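Local coordinates for 3-oxoacyl-(acyl-carrier protein) synthase II (Thermus thermophilus, PDB 1J3N) that probably catalyses, as a homodimeric beta-ketoacyl synthase, the condensation of acyl chains with malonyl-ACP that lengthens them by two carbons in fatty acid synthesis, at residues V4-L9 with A350-L355; V98-G103 with A142-R147; G169-M174 with D181-G186; R173-G178 with L238-H243. All blocks are in the same frame, centred on the assembly; numbering follows the deposited sequence.

Contact 1 of 4, residues V4-L9 with A350-L355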
# COMPACT_ATOMS: atom_id res chain seq x y z
N VAL A 4 -17.65 -8.90 11.27
CA VAL A 4 -16.45 -9.52 10.73
C VAL A 4 -15.72 -10.12 11.91
O VAL A 4 -15.42 -9.44 12.90
CB VAL A 4 -15.56 -8.47 10.03
CG1 VAL A 4 -14.26 -9.12 9.58
CG2 VAL A 4 -16.30 -7.86 8.84
N VAL A 5 -15.45 -11.42 11.83
CA VAL A 5 -14.77 -12.12 12.90
C VAL A 5 -13.47 -12.78 12.45
O VAL A 5 -13.30 -13.13 11.27
CB VAL A 5 -15.67 -13.20 13.52
CG1 VAL A 5 -16.88 -12.55 14.17
CG2 VAL A 5 -16.10 -14.21 12.46
N VAL A 6 -12.56 -12.94 13.40
CA VAL A 6 -11.25 -13.56 13.19
C VAL A 6 -11.40 -15.06 13.45
O VAL A 6 -11.77 -15.47 14.55
CB VAL A 6 -10.21 -12.97 14.19
CG1 VAL A 6 -8.84 -13.62 13.99
CG2 VAL A 6 -10.12 -11.47 14.02
N THR A 7 -11.10 -15.88 12.44
CA THR A 7 -11.24 -17.33 12.57
C THR A 7 -9.95 -18.10 12.31
O THR A 7 -9.93 -19.33 12.38
CB THR A 7 -12.30 -17.85 11.59
OG1 THR A 7 -11.88 -17.59 10.24
CG2 THR A 7 -13.64 -17.17 11.84
N GLY A 8 -8.88 -17.38 11.99
CA GLY A 8 -7.61 -18.03 11.73
C GLY A 8 -6.44 -17.15 12.11
O GLY A 8 -6.43 -15.97 11.80
N LEU A 9 -5.45 -17.73 12.77
CA LEU A 9 -4.27 -16.99 13.17
C LEU A 9 -3.02 -17.68 12.65
O LEU A 9 -2.72 -18.81 13.03
CB LEU A 9 -4.21 -16.87 14.70
CG LEU A 9 -5.43 -16.23 15.39
CD1 LEU A 9 -5.33 -16.43 16.89
CD2 LEU A 9 -5.52 -14.75 15.04
N ALA A 350 -1.72 -11.35 18.94
CA ALA A 350 -1.53 -11.40 20.38
C ALA A 350 -2.75 -10.80 21.08
O ALA A 350 -3.21 -11.31 22.10
CB ALA A 350 -0.26 -10.63 20.77
N THR A 351 -3.27 -9.71 20.52
CA THR A 351 -4.43 -9.03 21.10
C THR A 351 -5.68 -9.90 21.02
O THR A 351 -6.49 -9.93 21.95
CB THR A 351 -4.70 -7.68 20.40
OG1 THR A 351 -3.52 -6.87 20.48
CG2 THR A 351 -5.85 -6.95 21.06
N VAL A 352 -5.85 -10.61 19.92
CA VAL A 352 -6.99 -11.50 19.76
C VAL A 352 -6.84 -12.70 20.70
O VAL A 352 -7.83 -13.18 21.25
CB VAL A 352 -7.11 -12.01 18.29
CG1 VAL A 352 -8.07 -13.18 18.21
CG2 VAL A 352 -7.58 -10.89 17.40
N GLN A 353 -5.61 -13.16 20.89
CA GLN A 353 -5.32 -14.30 21.77
C GLN A 353 -5.60 -13.97 23.24
O GLN A 353 -6.04 -14.83 24.00
CB GLN A 353 -3.87 -14.76 21.63
CG GLN A 353 -3.51 -15.32 20.25
CD GLN A 353 -2.08 -15.83 20.17
OE1 GLN A 353 -1.14 -15.15 20.59
NE2 GLN A 353 -1.91 -17.03 19.61
N ALA A 354 -5.34 -12.73 23.64
CA ALA A 354 -5.59 -12.31 25.01
C ALA A 354 -7.09 -12.30 25.32
O ALA A 354 -7.50 -12.62 26.43
CB ALA A 354 -5.00 -10.93 25.26
N LEU A 355 -7.91 -11.92 24.33
CA LEU A 355 -9.36 -11.89 24.52
C LEU A 355 -9.93 -13.30 24.58
O LEU A 355 -10.72 -13.63 25.46
CB LEU A 355 -10.04 -11.14 23.36
CG LEU A 355 -9.88 -9.62 23.24
CD1 LEU A 355 -10.49 -9.16 21.93
CD2 LEU A 355 -10.56 -8.94 24.40
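L9 and Q353 both set CG opposite their own carbonyl carbons (chi1 -57° and -65°), and each side chain thereby reaches into the space between strand 4-13 and helix 343-357. Contact is made by CD1 of L9 against CG of Q353, at 4.0 Å, the two chains passing at a slant. Beyond CG the glutamine chain stays extended and carries its amide past the leucine to helix 19-28. There OE1 is hydrogen-bonded to NE2 of Q26 and NE2 to the backbone O of Q19, which probably fixes the rotation of the amide.

The rest is aliphatic. V352 points at the strand and splits its two methyls between two residues: CG2 lies 4.3 Å from CG2 of V6, and CG1 lies 4.4 Å from CD2 of L9. T7 and G8 separate these two strand residues, and T7 turns instead to E239 on the adjoining strand 232-240. V6 and V352 are also the pair of closest backbone approach, with CA atoms 8.1 Å apart. F405 of strand 399-406 touches both V6 and V352.

The contact joins a strand of the N-terminal half to a helix of the C-terminal half, consistent with the layered thiolase fold, in which buried helices lie against beta-sheet. With only methyl and methylene groups meeting across it, the two elements are held by dispersion and by exclusion of water, while the glutamine amide is bonded at O and N by helix 19-28 rather than by the strand.

Contact 2 of 4, residues V98-G103 with A142-R147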
# COMPACT_ATOMS: atom_id res chain seq x y z
N VAL A 98 -12.89 -14.73 -1.90
CA VAL A 98 -11.76 -14.67 -0.99
C VAL A 98 -10.76 -13.63 -1.46
O VAL A 98 -10.27 -13.70 -2.59
CB VAL A 98 -11.03 -16.02 -0.88
CG1 VAL A 98 -9.83 -15.89 0.05
CG2 VAL A 98 -11.98 -17.09 -0.36
N GLY A 99 -10.48 -12.67 -0.59
CA GLY A 99 -9.54 -11.62 -0.92
C GLY A 99 -8.23 -11.81 -0.19
O GLY A 99 -8.12 -12.63 0.73
N THR A 100 -7.22 -11.05 -0.61
CA THR A 100 -5.90 -11.10 -0.02
C THR A 100 -5.40 -9.68 0.20
O THR A 100 -5.56 -8.81 -0.66
CB THR A 100 -4.91 -11.87 -0.93
OG1 THR A 100 -4.95 -11.31 -2.24
CG2 THR A 100 -5.29 -13.34 -1.04
N LEU A 101 -4.80 -9.43 1.36
CA LEU A 101 -4.29 -8.10 1.68
C LEU A 101 -3.19 -8.19 2.74
O LEU A 101 -3.42 -7.95 3.92
CB LEU A 101 -5.43 -7.21 2.19
CG LEU A 101 -5.43 -5.75 1.67
CD1 LEU A 101 -6.57 -4.98 2.33
CD2 LEU A 101 -4.11 -5.08 1.96
N VAL A 102 -2.00 -8.56 2.30
CA VAL A 102 -0.86 -8.67 3.20
C VAL A 102 0.10 -7.55 2.83
O VAL A 102 0.63 -7.52 1.71
CB VAL A 102 -0.17 -10.03 3.05
CG1 VAL A 102 0.99 -10.14 4.04
CG2 VAL A 102 -1.17 -11.14 3.32
N GLY A 103 0.30 -6.62 3.75
CA GLY A 103 1.18 -5.51 3.47
C GLY A 103 2.60 -5.75 3.95
O GLY A 103 2.89 -6.78 4.56
N ALA A 142 -0.15 -11.02 -3.99
CA ALA A 142 -0.21 -11.70 -5.28
C ALA A 142 0.15 -13.18 -5.19
O ALA A 142 -0.54 -14.03 -5.77
CB ALA A 142 0.72 -11.01 -6.27
N HIS A 143 1.23 -13.51 -4.49
CA HIS A 143 1.63 -14.90 -4.38
C HIS A 143 0.64 -15.74 -3.61
O HIS A 143 0.45 -16.91 -3.91
CB HIS A 143 3.03 -15.00 -3.77
CG HIS A 143 4.12 -14.97 -4.79
ND1 HIS A 143 4.31 -15.98 -5.71
CD2 HIS A 143 5.03 -14.02 -5.09
CE1 HIS A 143 5.29 -15.66 -6.52
NE2 HIS A 143 5.75 -14.47 -6.17
N ILE A 144 -0.00 -15.14 -2.61
CA ILE A 144 -0.99 -15.87 -1.83
C ILE A 144 -2.22 -16.14 -2.70
O ILE A 144 -2.77 -17.25 -2.69
CB ILE A 144 -1.39 -15.09 -0.56
CG1 ILE A 144 -0.23 -15.11 0.45
CG2 ILE A 144 -2.64 -15.71 0.05
CD1 ILE A 144 -0.31 -14.03 1.53
N ALA A 145 -2.64 -15.13 -3.46
CA ALA A 145 -3.79 -15.26 -4.35
C ALA A 145 -3.53 -16.32 -5.42
O ALA A 145 -4.42 -17.10 -5.77
CB ALA A 145 -4.10 -13.93 -5.01
N MET A 146 -2.31 -16.33 -5.95
CA MET A 146 -1.93 -17.28 -6.99
C MET A 146 -1.85 -18.71 -6.48
O MET A 146 -2.31 -19.65 -7.14
CB MET A 146 -0.59 -16.88 -7.60
CG MET A 146 -0.64 -15.58 -8.38
SD MET A 146 0.89 -15.21 -9.24
CE MET A 146 1.87 -14.48 -7.95
N ARG A 147 -1.28 -18.88 -5.29
CA ARG A 147 -1.13 -20.21 -4.71
C ARG A 147 -2.45 -20.92 -4.45
O ARG A 147 -2.56 -22.13 -4.68
CB ARG A 147 -0.35 -20.13 -3.40
CG ARG A 147 0.07 -21.49 -2.87
CD ARG A 147 0.79 -21.43 -1.53
NE ARG A 147 1.37 -22.73 -1.21
CZ ARG A 147 1.87 -23.07 -0.02
NH1 ARG A 147 1.86 -22.21 0.99
NH2 ARG A 147 2.39 -24.28 0.15
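T100 and A145 mark the closest backbone approach, with CA atoms 6.4 Å apart, where strand 98-103 runs nearly antiparallel, at 151°, to segment 142-147 of helix 139-148, the axes of strand and segment coming within 8.1 Å. The pairing is a helix-on-sheet layer of the kind that builds the thiolase fold: the helix lies against one face of the strand, while L101, between the two touching strand residues, points the other way to helix 163-176.

T100 meets the helix with both branches. Its CG2 packs 3.7 Å from CG2 of I144, the two side chains sliding past each other in opposite senses, and it also lies near the backbone N of A145. The hydroxyl OG1 sits between the backbone N and the carbonyl carbon (chi1 53°), which brings it to 3.9 Å from CB of A145. That is only a van der Waals approach, because the polar partner of the hydroxyl is OG of S154. A145 also packs on A262 of the second subunit, placing this part of the helix between its own sheet and the neighbouring chain.

I144 serves two strand residues with two branches. CG2 goes to T100, whereas the longer arm through CG1 travels along the strand to V102; L76 and A79 of helix 70-86 touch the isoleucine as well. The tightest point is at the end of that arm, where CD1 of I144 meets CG2 of V102 at 3.5 Å, the two side chains crossing at about a right angle.

Contact 3 of 4, residues G169-M174 with D181-G186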
# COMPACT_ATOMS: atom_id res chain seq x y z
N GLY A 169 -7.53 -3.51 8.95
CA GLY A 169 -8.69 -2.63 8.96
C GLY A 169 -9.25 -2.46 7.56
O GLY A 169 -10.45 -2.32 7.36
N SER A 170 -8.37 -2.46 6.56
CA SER A 170 -8.81 -2.32 5.18
C SER A 170 -9.53 -3.58 4.70
O SER A 170 -10.39 -3.52 3.82
CB SER A 170 -7.61 -2.02 4.27
OG SER A 170 -7.02 -0.77 4.59
N ALA A 171 -9.17 -4.73 5.27
CA ALA A 171 -9.81 -6.00 4.92
C ALA A 171 -11.16 -5.99 5.61
O ALA A 171 -12.14 -6.50 5.09
CB ALA A 171 -8.97 -7.19 5.41
N LEU A 172 -11.18 -5.41 6.81
CA LEU A 172 -12.43 -5.29 7.56
C LEU A 172 -13.44 -4.59 6.67
O LEU A 172 -14.57 -5.04 6.52
CB LEU A 172 -12.21 -4.45 8.83
CG LEU A 172 -13.47 -3.96 9.56
CD1 LEU A 172 -14.21 -5.14 10.20
CD2 LEU A 172 -13.08 -2.95 10.63
N ARG A 173 -13.02 -3.48 6.07
CA ARG A 173 -13.88 -2.68 5.20
C ARG A 173 -14.34 -3.47 3.99
O ARG A 173 -15.50 -3.41 3.60
CB ARG A 173 -13.16 -1.42 4.74
CG ARG A 173 -12.81 -0.47 5.86
CD ARG A 173 -14.02 -0.13 6.73
NE ARG A 173 -13.70 0.94 7.68
CZ ARG A 173 -14.22 1.05 8.90
NH1 ARG A 173 -15.10 0.15 9.34
NH2 ARG A 173 -13.86 2.06 9.68
N MET A 174 -13.40 -4.19 3.38
CA MET A 174 -13.65 -5.01 2.22
C MET A 174 -14.79 -6.00 2.48
O MET A 174 -15.65 -6.22 1.62
CB MET A 174 -12.36 -5.76 1.90
CG MET A 174 -12.19 -6.28 0.50
SD MET A 174 -10.54 -7.06 0.40
CE MET A 174 -9.51 -5.67 0.08
N ASP A 181 -16.06 -12.18 1.27
CA ASP A 181 -16.65 -12.81 2.45
C ASP A 181 -15.57 -13.29 3.41
O ASP A 181 -15.81 -13.43 4.60
CB ASP A 181 -17.54 -13.97 2.03
CG ASP A 181 -18.63 -13.52 1.09
OD1 ASP A 181 -19.22 -12.46 1.38
OD2 ASP A 181 -18.88 -14.21 0.07
N LEU A 182 -14.39 -13.55 2.87
CA LEU A 182 -13.27 -14.00 3.67
C LEU A 182 -12.01 -13.35 3.11
O LEU A 182 -11.87 -13.21 1.89
CB LEU A 182 -13.18 -15.53 3.61
CG LEU A 182 -12.33 -16.25 4.66
CD1 LEU A 182 -12.68 -17.73 4.69
CD2 LEU A 182 -10.85 -16.04 4.36
N VAL A 183 -11.10 -12.93 3.98
CA VAL A 183 -9.87 -12.30 3.53
C VAL A 183 -8.66 -12.69 4.38
O VAL A 183 -8.73 -12.73 5.60
CB VAL A 183 -9.99 -10.74 3.55
CG1 VAL A 183 -8.63 -10.11 3.19
CG2 VAL A 183 -11.06 -10.27 2.56
N LEU A 184 -7.55 -13.01 3.72
CA LEU A 184 -6.32 -13.32 4.45
C LEU A 184 -5.61 -11.98 4.48
O LEU A 184 -5.21 -11.45 3.44
CB LEU A 184 -5.48 -14.37 3.70
CG LEU A 184 -6.02 -15.79 3.48
CD1 LEU A 184 -4.94 -16.62 2.81
CD2 LEU A 184 -6.43 -16.43 4.80
N ALA A 185 -5.47 -11.40 5.67
CA ALA A 185 -4.85 -10.09 5.81
C ALA A 185 -3.80 -10.04 6.91
O ALA A 185 -3.86 -10.78 7.89
CB ALA A 185 -5.93 -9.04 6.10
N GLY A 186 -2.85 -9.12 6.76
CA GLY A 186 -1.81 -8.99 7.77
C GLY A 186 -0.60 -8.27 7.24
O GLY A 186 -0.72 -7.38 6.39
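A171 is the first residue of helix segment 169-174 to meet the strand, and its CB touches V183 and A185, two apart in sequence. It lies 3.6 Å from CB of A185 and 3.7 Å from CG1 of V183, a spacing that leaves little room for anything larger than a methyl group. The CA atoms of A171 and V183 are 6.5 Å apart, the closest along the two segments.

L172 follows on the far side of the helix, against L255 and F258 of strand 253-262. R173 reaches the dimer interface, where its NH2 forms a salt bridge with OE2 of E179 of the second subunit. M174, three residues on from A171, faces the strand again. CG opposite the backbone N (chi1 -158°) and an extended chi2 bring SD to 3.9 Å from CG2 of V183, with the two side chains crossing roughly at right angles; the turn at chi3 then sets only CE. V183 thus offers one methyl to the alanine and the other to the thioether.

Helix segment 169-174 and strand 182-186 run nearly antiparallel at 161°, their axes 8.5 Å apart, so the helix packs on the strand that follows it, in the alpha/beta layering of the thiolase fold. That strand lies between the parallel strand 98-103 and the antiparallel strand 232-240, and the helix lies over all three: L101 packs on M174 from one neighbour, and L238 on A171 from the other.

Contact 4 of 4, residues R173-G178 with L238-H243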
# COMPACT_ATOMS: atom_id res chain seq x y z
N ARG A 173 -13.02 -3.48 6.07
CA ARG A 173 -13.88 -2.68 5.20
C ARG A 173 -14.34 -3.47 3.99
O ARG A 173 -15.50 -3.41 3.60
CB ARG A 173 -13.16 -1.42 4.74
CG ARG A 173 -12.81 -0.47 5.86
CD ARG A 173 -14.02 -0.13 6.73
NE ARG A 173 -13.70 0.94 7.68
CZ ARG A 173 -14.22 1.05 8.90
NH1 ARG A 173 -15.10 0.15 9.34
NH2 ARG A 173 -13.86 2.06 9.68
N MET A 174 -13.40 -4.19 3.38
CA MET A 174 -13.65 -5.01 2.22
C MET A 174 -14.79 -6.00 2.48
O MET A 174 -15.65 -6.22 1.62
CB MET A 174 -12.36 -5.76 1.90
CG MET A 174 -12.19 -6.28 0.50
SD MET A 174 -10.54 -7.06 0.40
CE MET A 174 -9.51 -5.67 0.08
N ILE A 175 -14.81 -6.62 3.66
CA ILE A 175 -15.88 -7.56 3.97
C ILE A 175 -17.17 -6.82 4.35
O ILE A 175 -18.25 -7.20 3.90
CB ILE A 175 -15.46 -8.53 5.13
CG1 ILE A 175 -14.21 -9.33 4.73
CG2 ILE A 175 -16.60 -9.50 5.43
CD1 ILE A 175 -13.67 -10.24 5.81
N GLN A 176 -17.06 -5.76 5.15
CA GLN A 176 -18.25 -4.98 5.54
C GLN A 176 -18.97 -4.42 4.31
O GLN A 176 -20.19 -4.33 4.28
CB GLN A 176 -17.87 -3.81 6.44
CG GLN A 176 -17.25 -4.18 7.78
CD GLN A 176 -16.93 -2.95 8.61
OE1 GLN A 176 -16.30 -2.01 8.13
NE2 GLN A 176 -17.37 -2.94 9.87
N LEU A 177 -18.19 -4.03 3.30
CA LEU A 177 -18.71 -3.46 2.07
C LEU A 177 -19.24 -4.51 1.08
O LEU A 177 -19.82 -4.17 0.06
CB LEU A 177 -17.61 -2.62 1.38
CG LEU A 177 -17.11 -1.35 2.07
CD1 LEU A 177 -15.71 -1.01 1.58
CD2 LEU A 177 -18.07 -0.20 1.81
N GLY A 178 -19.03 -5.79 1.40
CA GLY A 178 -19.50 -6.85 0.52
C GLY A 178 -18.59 -7.20 -0.66
O GLY A 178 -19.02 -7.90 -1.58
N LEU A 238 -9.94 -13.20 8.13
CA LEU A 238 -11.08 -12.37 8.52
C LEU A 238 -12.25 -12.97 7.77
O LEU A 238 -12.10 -13.39 6.62
CB LEU A 238 -10.87 -10.91 8.13
CG LEU A 238 -9.70 -10.17 8.78
CD1 LEU A 238 -9.92 -8.67 8.58
CD2 LEU A 238 -9.61 -10.50 10.26
N GLU A 239 -13.41 -13.02 8.41
CA GLU A 239 -14.56 -13.68 7.81
C GLU A 239 -15.87 -13.04 8.24
O GLU A 239 -16.02 -12.62 9.39
CB GLU A 239 -14.53 -15.14 8.24
CG GLU A 239 -15.12 -16.17 7.30
CD GLU A 239 -15.00 -17.58 7.88
OE1 GLU A 239 -14.00 -17.87 8.57
OE2 GLU A 239 -15.91 -18.41 7.64
N ALA A 240 -16.82 -12.97 7.32
CA ALA A 240 -18.13 -12.43 7.63
C ALA A 240 -18.70 -13.39 8.68
O ALA A 240 -18.56 -14.60 8.54
CB ALA A 240 -19.01 -12.41 6.39
N TYR A 241 -19.31 -12.84 9.73
CA TYR A 241 -19.88 -13.65 10.80
C TYR A 241 -20.77 -14.78 10.30
O TYR A 241 -20.70 -15.91 10.78
CB TYR A 241 -20.69 -12.78 11.76
CG TYR A 241 -21.46 -13.59 12.78
CD1 TYR A 241 -20.81 -14.19 13.86
CD2 TYR A 241 -22.84 -13.77 12.66
CE1 TYR A 241 -21.51 -14.95 14.79
CE2 TYR A 241 -23.55 -14.53 13.59
CZ TYR A 241 -22.88 -15.12 14.65
OH TYR A 241 -23.57 -15.88 15.57
N GLU A 242 -21.63 -14.45 9.33
CA GLU A 242 -22.55 -15.41 8.75
C GLU A 242 -21.81 -16.59 8.11
O GLU A 242 -22.18 -17.75 8.30
CB GLU A 242 -23.42 -14.72 7.70
CG GLU A 242 -24.36 -13.66 8.26
CD GLU A 242 -25.43 -14.26 9.16
OE1 GLU A 242 -26.19 -15.13 8.68
OE2 GLU A 242 -25.52 -13.85 10.34
N HIS A 243 -20.77 -16.27 7.35
CA HIS A 243 -20.00 -17.31 6.69
C HIS A 243 -19.31 -18.21 7.73
O HIS A 243 -19.19 -19.41 7.53
CB HIS A 243 -18.96 -16.68 5.76
CG HIS A 243 -18.18 -17.67 4.95
ND1 HIS A 243 -17.20 -18.47 5.49
CD2 HIS A 243 -18.24 -17.98 3.63
CE1 HIS A 243 -16.68 -19.23 4.54
NE2 HIS A 243 -17.29 -18.95 3.40
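I175 sets its CD1 over the face of the peptide that links L238 to E239, 3.6 Å from both C and O of L238. Two further flat groups, one in each segment, are met at their edges. The guanidinium of R173 has the amide of Q176 in its plane, NH1 donating to OE1 at 2.8 Å and 160° along a lone pair in the carbonyl plane. The ring of H243 offers ND1, almost in the ring plane, to OE2 of E239 on the anti side and 28° out of the carboxylate plane. R247 holds the same oxygen in a salt bridge.

Between these polar pairs the contact rests on I175 alone from the helix. With CG1 opposite the carbonyl carbon (chi1 -60°) and the chain extended, CD1 also reaches CB of L238 at 3.7 Å. CG2 takes the other direction, to CB of A240 at 3.9 Å. V4 and V183 touch the same isoleucine from strands 4-13 and 182-189. With I175 cut back to an alanine, both CD1 and CG2 would go, which is likely to open a gap above the L238-E239 peptide and take from A240 one of its packing partners.

The contact falls where both elements change course: G178 closes helix 163-176 in a Schellman motif, and A240 is the N-cap of helix 241-246. I175 joins the end of the helix to the end of the strand through aliphatic contacts, while R173 and E239 find their polar partners within their own segments or elsewhere, leaving dispersion to join the two.

How the contacts relate
All four contacts are buried and apolar, and their differences lie in place and partners. Contact 1 is nearest the chain centre and the one that joins the N- and C-terminal halves of the protein; contact 4, its centre about 21 Å from that of the chain, lies farthest out and is flanked by charged groups. Contacts 3 and 4 share R173 and M174 on helix 163-176, which packs successively on strands 182-189 and 232-240, bonded to each other through V183 O and L238 N. Contact 2 sits on the opposite face of the same sheet. Contacts 2, 3 and 4 reach the second subunit, contact 1 does not. V5 N to E239 O ties contact 1 to contact 4.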